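Local coordinates for DNA-entry nuclease (Competence-specific nuclease) (Streptococcus agalactiae ILRI112, PDB 4QH0), which probably cleaves DNA taken up or met outside the cell, as a magnesium-dependent non-specific endonuclease of the His-Me finger group, at residues A140-S145 with I206-A211; V170-T175 with M189-K194. The protein carries 1 engineered substitution. All blocks are in the same frame, centred on the assembly; numbering follows the deposited sequence.

Interaction 1. Residues A140-S145 with I206-A211; sequences AHSNQS and IPNTQA. With MG (magnesium ion), chain E.
Q210 holds CG anti to its backbone N (chi1 -167°), and with the chain extended beyond CG it reaches from the loop to the first turn of helix 140-144, where its OE1 accepts a hydrogen bond from H141 N at 3.1 Å. The N-H points well at the oxygen, but the donor stands 58° above the carbonyl plane. A140 N lies 3.0 Å from the same OE1. Glutamine suits the spot because its oxygen can serve H141 N, which lies in the first turn and has no acceptor one turn earlier in the helix, while NE2 is held by D102. Its CG also packs alongside H141 CB at 3.9 Å, and T209 O lies at the edge of the imidazole, close to its plane. H141 ND1 is bonded to Y104.

The next residue, S142, sets its OG between backbone N and carbonyl carbon (chi1 67°). Serine suits this tight place, its CB 3.2 Å from P207 O and 3.8 Å from I206 CG2. The hydroxyl bonds to T139 OG1 and, at 2.8 Å, to a water that donates to I206 O. N208, the centre of an inverse gamma turn, uses its amide to join neighbouring strands and loops: OD1 accepts from T139 N and ND2 donates to P186 O.

On the side of the helix turned from this loop, N143 OD1 binds the magnesium ion at 2.1 Å, with D109 holding its ND2. The loop after strand 201-207 thus packs on the helix that carries the magnesium ligand, and one asparagine with five waters around magnesium is the metal site characteristic of beta-beta-alpha-metal non-specific nucleases.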
loop_
_atom_site.group_PDB
_atom_site.type_symbol
_atom_site.label_atom_id
_atom_site.label_comp_id
_atom_site.label_asym_id
_atom_site.label_seq_id
_atom_site.Cartn_x
_atom_site.Cartn_y
_atom_site.Cartn_z
ATOM N N ALA A 140 8.131 -4.111 -7.031
ATOM C CA ALA A 140 8.340 -2.822 -7.662
ATOM C C ALA A 140 7.118 -2.460 -8.489
ATOM O O ALA A 140 6.732 -1.297 -8.562
ATOM C CB ALA A 140 9.591 -2.846 -8.527
ATOM N N HIS A 141 6.495 -3.462 -9.097
ATOM C CA HIS A 141 5.321 -3.216 -9.918
ATOM C C HIS A 141 4.139 -2.703 -9.100
ATOM O O HIS A 141 3.554 -1.675 -9.435
ATOM C CB HIS A 141 4.900 -4.471 -10.676
ATOM C CG HIS A 141 3.577 -4.328 -11.360
ATOM N ND1 HIS A 141 3.380 -3.474 -12.425
ATOM C CD2 HIS A 141 2.376 -4.899 -11.110
ATOM C CE1 HIS A 141 2.118 -3.541 -12.811
ATOM N NE2 HIS A 141 1.489 -4.399 -12.030
ATOM N N SER A 142 3.782 -3.418 -8.035
ATOM C CA SER A 142 2.616 -3.050 -7.235
ATOM C C SER A 142 2.869 -1.783 -6.423
ATOM O O SER A 142 1.930 -1.119 -5.992
ATOM C CB SER A 142 2.200 -4.197 -6.309
ATOM O OG SER A 142 3.176 -4.446 -5.314
ATOM N N ASN A 143 4.141 -1.449 -6.222
ATOM C CA ASN A 143 4.510 -0.212 -5.544
ATOM C C ASN A 143 4.447 0.986 -6.484
ATOM O O ASN A 143 3.873 2.019 -6.145
ATOM C CB ASN A 143 5.919 -0.319 -4.960
ATOM C CG ASN A 143 6.367 0.964 -4.277
ATOM O OD1 ASN A 143 5.612 1.578 -3.522
ATOM N ND2 ASN A 143 7.599 1.381 -4.550
ATOM N N GLN A 144 5.022 0.828 -7.674
ATOM C CA GLN A 144 5.284 1.954 -8.567
ATOM C C GLN A 144 4.227 2.201 -9.638
ATOM O O GLN A 144 4.085 3.327 -10.117
ATOM C CB GLN A 144 6.620 1.750 -9.290
ATOM C CG GLN A 144 7.836 1.696 -8.390
ATOM C CD GLN A 144 9.127 1.605 -9.180
ATOM O OE1 GLN A 144 9.202 2.062 -10.321
ATOM N NE2 GLN A 144 10.149 1.012 -8.578
ATOM N N SER A 145 3.506 1.158 -10.035
ATOM C CA SER A 145 2.717 1.216 -11.263
ATOM C C SER A 145 1.640 2.298 -11.276
ATOM O O SER A 145 0.734 2.313 -10.444
ATOM C CB SER A 145 2.103 -0.149 -11.580
ATOM O OG SER A 145 1.337 -0.089 -12.770
ATOM N N ILE A 206 -4.372 -4.304 -4.052
ATOM C CA ILE A 206 -3.303 -4.363 -5.042
ATOM C C ILE A 206 -2.524 -5.654 -4.835
ATOM O O ILE A 206 -1.895 -5.825 -3.793
ATOM C CB ILE A 206 -2.304 -3.195 -4.891
ATOM C CG1 ILE A 206 -3.023 -1.869 -4.623
ATOM C CG2 ILE A 206 -1.425 -3.103 -6.129
ATOM C CD1 ILE A 206 -3.886 -1.373 -5.760
ATOM N N PRO A 207 -2.554 -6.571 -5.819
ATOM C CA PRO A 207 -1.772 -7.797 -5.630
ATOM C C PRO A 207 -0.284 -7.486 -5.497
ATOM O O PRO A 207 0.242 -6.681 -6.264
ATOM C CB PRO A 207 -2.045 -8.598 -6.914
ATOM C CG PRO A 207 -3.272 -7.995 -7.504
ATOM C CD PRO A 207 -3.247 -6.554 -7.118
ATOM N N ASN A 208 0.372 -8.096 -4.519
ATOM C CA ASN A 208 1.802 -7.907 -4.335
ATOM C C ASN A 208 2.537 -8.856 -5.273
ATOM O O ASN A 208 3.113 -9.859 -4.849
ATOM C CB ASN A 208 2.189 -8.145 -2.874
ATOM C CG ASN A 208 3.525 -7.523 -2.510
ATOM O OD1 ASN A 208 4.038 -6.660 -3.219
ATOM N ND2 ASN A 208 4.090 -7.956 -1.389
ATOM N N THR A 209 2.491 -8.526 -6.558
ATOM C CA THR A 209 3.022 -9.385 -7.602
ATOM C C THR A 209 3.849 -8.605 -8.618
ATOM O O THR A 209 3.869 -7.372 -8.618
ATOM C CB THR A 209 1.882 -10.092 -8.355
ATOM O OG1 THR A 209 0.988 -9.114 -8.901
ATOM C CG2 THR A 209 1.111 -11.015 -7.419
ATOM N N GLN A 210 4.536 -9.347 -9.478
ATOM C CA GLN A 210 5.279 -8.776 -10.589
ATOM C C GLN A 210 5.408 -9.864 -11.646
ATOM O O GLN A 210 5.745 -11.006 -11.329
ATOM C CB GLN A 210 6.650 -8.295 -10.122
ATOM C CG GLN A 210 7.381 -7.405 -11.120
ATOM C CD GLN A 210 8.431 -6.524 -10.464
ATOM O OE1 GLN A 210 8.232 -6.010 -9.363
ATOM N NE2 GLN A 210 9.558 -6.347 -11.140
ATOM N N ALA A 211 5.121 -9.514 -12.895
ATOM C CA ALA A 211 4.990 -10.503 -13.962
ATOM C C ALA A 211 6.225 -11.381 -14.131
ATOM O O ALA A 211 6.110 -12.566 -14.439
ATOM C CB ALA A 211 4.659 -9.810 -15.277
HETATM MG MG MG E . 4.959 3.238 -2.358
HETATM O O HOH W 1 1.228 -4.888 -3.358
HETATM O O HOH W 2 3.337 2.930 -3.611
HETATM O O HOH W 3 6.062 4.370 -3.717
HETATM O O HOH W 4 6.587 3.004 -1.087
HETATM O O HOH W 5 4.084 1.742 -1.232
HETATM O O HOH W 6 4.086 4.715 -1.156
#

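Interaction 2. Residues V170-T175 with M189-K194; sequences VRYRVT and MHLEAK
V170 opens the pairing by resting its CG1 against A193 CB at 4.1 Å. Next, R171 forms a hydrogen-bonded antiparallel pair with K194, each N bonding to the other's O. Their long chains lie on the polar face but part company: the guanidinium turns to N67, the lysine NZ to T41 O.

Y172 faces the opposite way, in a non-hydrogen-bonded pair with A193. The strands come close here, with CA atoms 4.5 Å apart, and the small alanine fits at the edge of the phenol ring, its CB 4.0 Å from CD1.

R173 pairs with E192 through two backbone bonds, E192 N reaching R173 O at 2.9 Å. The two side chains run side by side, yet the guanidinium and carboxylate planes are 89° apart and NH1 stays 4.6 Å from OE2, beyond a salt bridge. A water joins them instead, accepting from NH1 and donating to OE2. R173 NE is bonded to N67 and E192 OE1 to T41, which would hold both charges in place.

V174 CG1, anti to its own amide nitrogen (chi1 178°), meets M189 CE at 3.6 Å and L191 CD2 at 3.8 Å, a branched side chain well suited to a buried strand position. T175 closes the ladder opposite H190, their CB atoms 4.0 Å apart; T175 OG1 and H190 O share a second water, and H190 NE2 is bonded to N203.

Strand 66-70 flanks segment 170-175 and strand 201-207 flanks 189-194, while helix 153-164 packs on the face carrying Y172 and L191, and also touches M189.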
loop_
_atom_site.group_PDB
_atom_site.type_symbol
_atom_site.label_atom_id
_atom_site.label_comp_id
_atom_site.label_asym_id
_atom_site.label_seq_id
_atom_site.Cartn_x
_atom_site.Cartn_y
_atom_site.Cartn_z
ATOM N N VAL A 170 -9.142 13.893 2.891
ATOM C CA VAL A 170 -9.333 12.498 2.509
ATOM C C VAL A 170 -9.052 11.552 3.670
ATOM O O VAL A 170 -7.939 11.505 4.189
ATOM C CB VAL A 170 -8.411 12.128 1.327
ATOM C CG1 VAL A 170 -8.592 10.667 0.926
ATOM C CG2 VAL A 170 -8.692 13.034 0.143
ATOM N N ARG A 171 -10.073 10.807 4.077
ATOM C CA ARG A 171 -9.889 9.725 5.033
ATOM C C ARG A 171 -9.295 8.543 4.285
ATOM O O ARG A 171 -9.742 8.204 3.190
ATOM C CB ARG A 171 -11.218 9.338 5.679
ATOM C CG ARG A 171 -11.092 8.337 6.814
ATOM C CD ARG A 171 -10.330 8.904 7.999
ATOM N NE ARG A 171 -10.452 8.037 9.167
ATOM C CZ ARG A 171 -9.782 6.900 9.334
ATOM N NH1 ARG A 171 -8.924 6.483 8.412
ATOM N NH2 ARG A 171 -9.967 6.177 10.429
ATOM N N TYR A 172 -8.293 7.917 4.886
ATOM C CA TYR A 172 -7.446 6.975 4.174
ATOM C C TYR A 172 -7.094 5.802 5.073
ATOM O O TYR A 172 -6.837 5.975 6.264
ATOM C CB TYR A 172 -6.182 7.714 3.722
ATOM C CG TYR A 172 -5.281 6.980 2.746
ATOM C CD1 TYR A 172 -5.794 6.341 1.625
ATOM C CD2 TYR A 172 -3.906 6.972 2.931
ATOM C CE1 TYR A 172 -4.963 5.688 0.733
ATOM C CE2 TYR A 172 -3.069 6.326 2.045
ATOM C CZ TYR A 172 -3.599 5.689 0.948
ATOM O OH TYR A 172 -2.752 5.050 0.072
ATOM N N ARG A 173 -7.099 4.604 4.499
ATOM C CA ARG A 173 -6.717 3.405 5.235
ATOM C C ARG A 173 -5.976 2.423 4.342
ATOM O O ARG A 173 -6.427 2.100 3.243
ATOM C CB ARG A 173 -7.942 2.723 5.843
ATOM C CG ARG A 173 -7.606 1.518 6.708
ATOM C CD ARG A 173 -8.857 0.869 7.268
ATOM N NE ARG A 173 -9.407 1.603 8.403
ATOM C CZ ARG A 173 -10.532 1.275 9.032
ATOM N NH1 ARG A 173 -11.234 0.220 8.633
ATOM N NH2 ARG A 173 -10.957 1.999 10.058
ATOM N N VAL A 174 -4.838 1.950 4.838
ATOM C CA VAL A 174 -4.002 1.006 4.111
ATOM C C VAL A 174 -3.698 -0.196 4.996
ATOM O O VAL A 174 -3.107 -0.056 6.067
ATOM C CB VAL A 174 -2.694 1.666 3.644
ATOM C CG1 VAL A 174 -1.805 0.654 2.929
ATOM C CG2 VAL A 174 -3.005 2.833 2.723
ATOM N N THR A 175 -4.111 -1.375 4.538
ATOM C CA THR A 175 -3.957 -2.600 5.313
ATOM C C THR A 175 -3.191 -3.659 4.527
ATOM O O THR A 175 -3.641 -4.090 3.467
ATOM C CB THR A 175 -5.321 -3.181 5.694
ATOM O OG1 THR A 175 -6.145 -2.145 6.241
ATOM C CG2 THR A 175 -5.157 -4.301 6.714
ATOM N N MET A 189 -2.043 -5.407 -0.921
ATOM C CA MET A 189 -2.225 -4.180 -0.147
ATOM C C MET A 189 -3.639 -3.645 -0.332
ATOM O O MET A 189 -4.052 -3.326 -1.443
ATOM C CB MET A 189 -1.210 -3.119 -0.574
ATOM C CG MET A 189 0.226 -3.484 -0.247
ATOM S SD MET A 189 0.597 -3.358 1.514
ATOM C CE MET A 189 0.761 -1.584 1.691
ATOM N N HIS A 190 -4.369 -3.552 0.772
ATOM C CA HIS A 190 -5.747 -3.084 0.758
ATOM C C HIS A 190 -5.774 -1.570 0.942
ATOM O O HIS A 190 -5.345 -1.065 1.977
ATOM C CB HIS A 190 -6.529 -3.780 1.877
ATOM C CG HIS A 190 -7.992 -3.475 1.892
ATOM N ND1 HIS A 190 -8.810 -3.821 2.944
ATOM C CD2 HIS A 190 -8.793 -2.863 0.982
ATOM C CE1 HIS A 190 -10.048 -3.434 2.689
ATOM N NE2 HIS A 190 -10.060 -2.851 1.504
ATOM N N LEU A 191 -6.265 -0.854 -0.068
ATOM C CA LEU A 191 -6.336 0.607 -0.027
ATOM C C LEU A 191 -7.784 1.074 -0.047
ATOM O O LEU A 191 -8.561 0.665 -0.904
ATOM C CB LEU A 191 -5.607 1.226 -1.225
ATOM C CG LEU A 191 -4.261 0.636 -1.656
ATOM C CD1 LEU A 191 -3.759 1.348 -2.899
ATOM C CD2 LEU A 191 -3.228 0.718 -0.548
ATOM N N GLU A 192 -8.128 1.949 0.892
ATOM C CA GLU A 192 -9.453 2.555 0.944
ATOM C C GLU A 192 -9.307 4.055 1.126
ATOM O O GLU A 192 -8.453 4.511 1.878
ATOM C CB GLU A 192 -10.264 1.979 2.106
ATOM C CG GLU A 192 -10.160 0.475 2.254
ATOM C CD GLU A 192 -10.924 -0.046 3.450
ATOM O OE1 GLU A 192 -12.119 0.287 3.591
ATOM O OE2 GLU A 192 -10.329 -0.792 4.252
ATOM N N ALA A 193 -10.142 4.823 0.436
ATOM C CA ALA A 193 -10.110 6.273 0.555
ATOM C C ALA A 193 -11.490 6.864 0.339
ATOM O O ALA A 193 -12.281 6.336 -0.431
ATOM C CB ALA A 193 -9.132 6.863 -0.444
ATOM N N LYS A 194 -11.770 7.964 1.033
ATOM C CA LYS A 194 -12.995 8.721 0.810
ATOM C C LYS A 194 -12.776 10.187 1.160
ATOM O O LYS A 194 -12.394 10.510 2.281
ATOM C CB LYS A 194 -14.152 8.151 1.633
ATOM C CG LYS A 194 -15.523 8.681 1.206
ATOM C CD LYS A 194 -16.664 8.103 2.039
ATOM C CE LYS A 194 -16.809 6.599 1.850
ATOM N NZ LYS A 194 -17.890 5.999 2.689
HETATM O O HOH W 7 -10.939 -1.816 6.498
HETATM O O HOH W 8 -7.234 -0.847 4.158
#

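The centres of the two interactions lie about 17 Å apart, on opposite sides of the chain's centre. Along the chain, interaction 2 is nested inside the loop that interaction 1 closes: helix 140-144 comes first, then strands 170-177 and 188-195 of the hairpin, and finally strand 201-207 with the loop that follows it. The contacts meet in the antiparallel sheet, where I206 N is probably hydrogen-bonded to M189 O at 2.8 Å and I206 CG1 packs on L191 CD1 at 3.7 Å. One strand, 201-207, thus touches both the hairpin and the helix that carries the magnesium ligand.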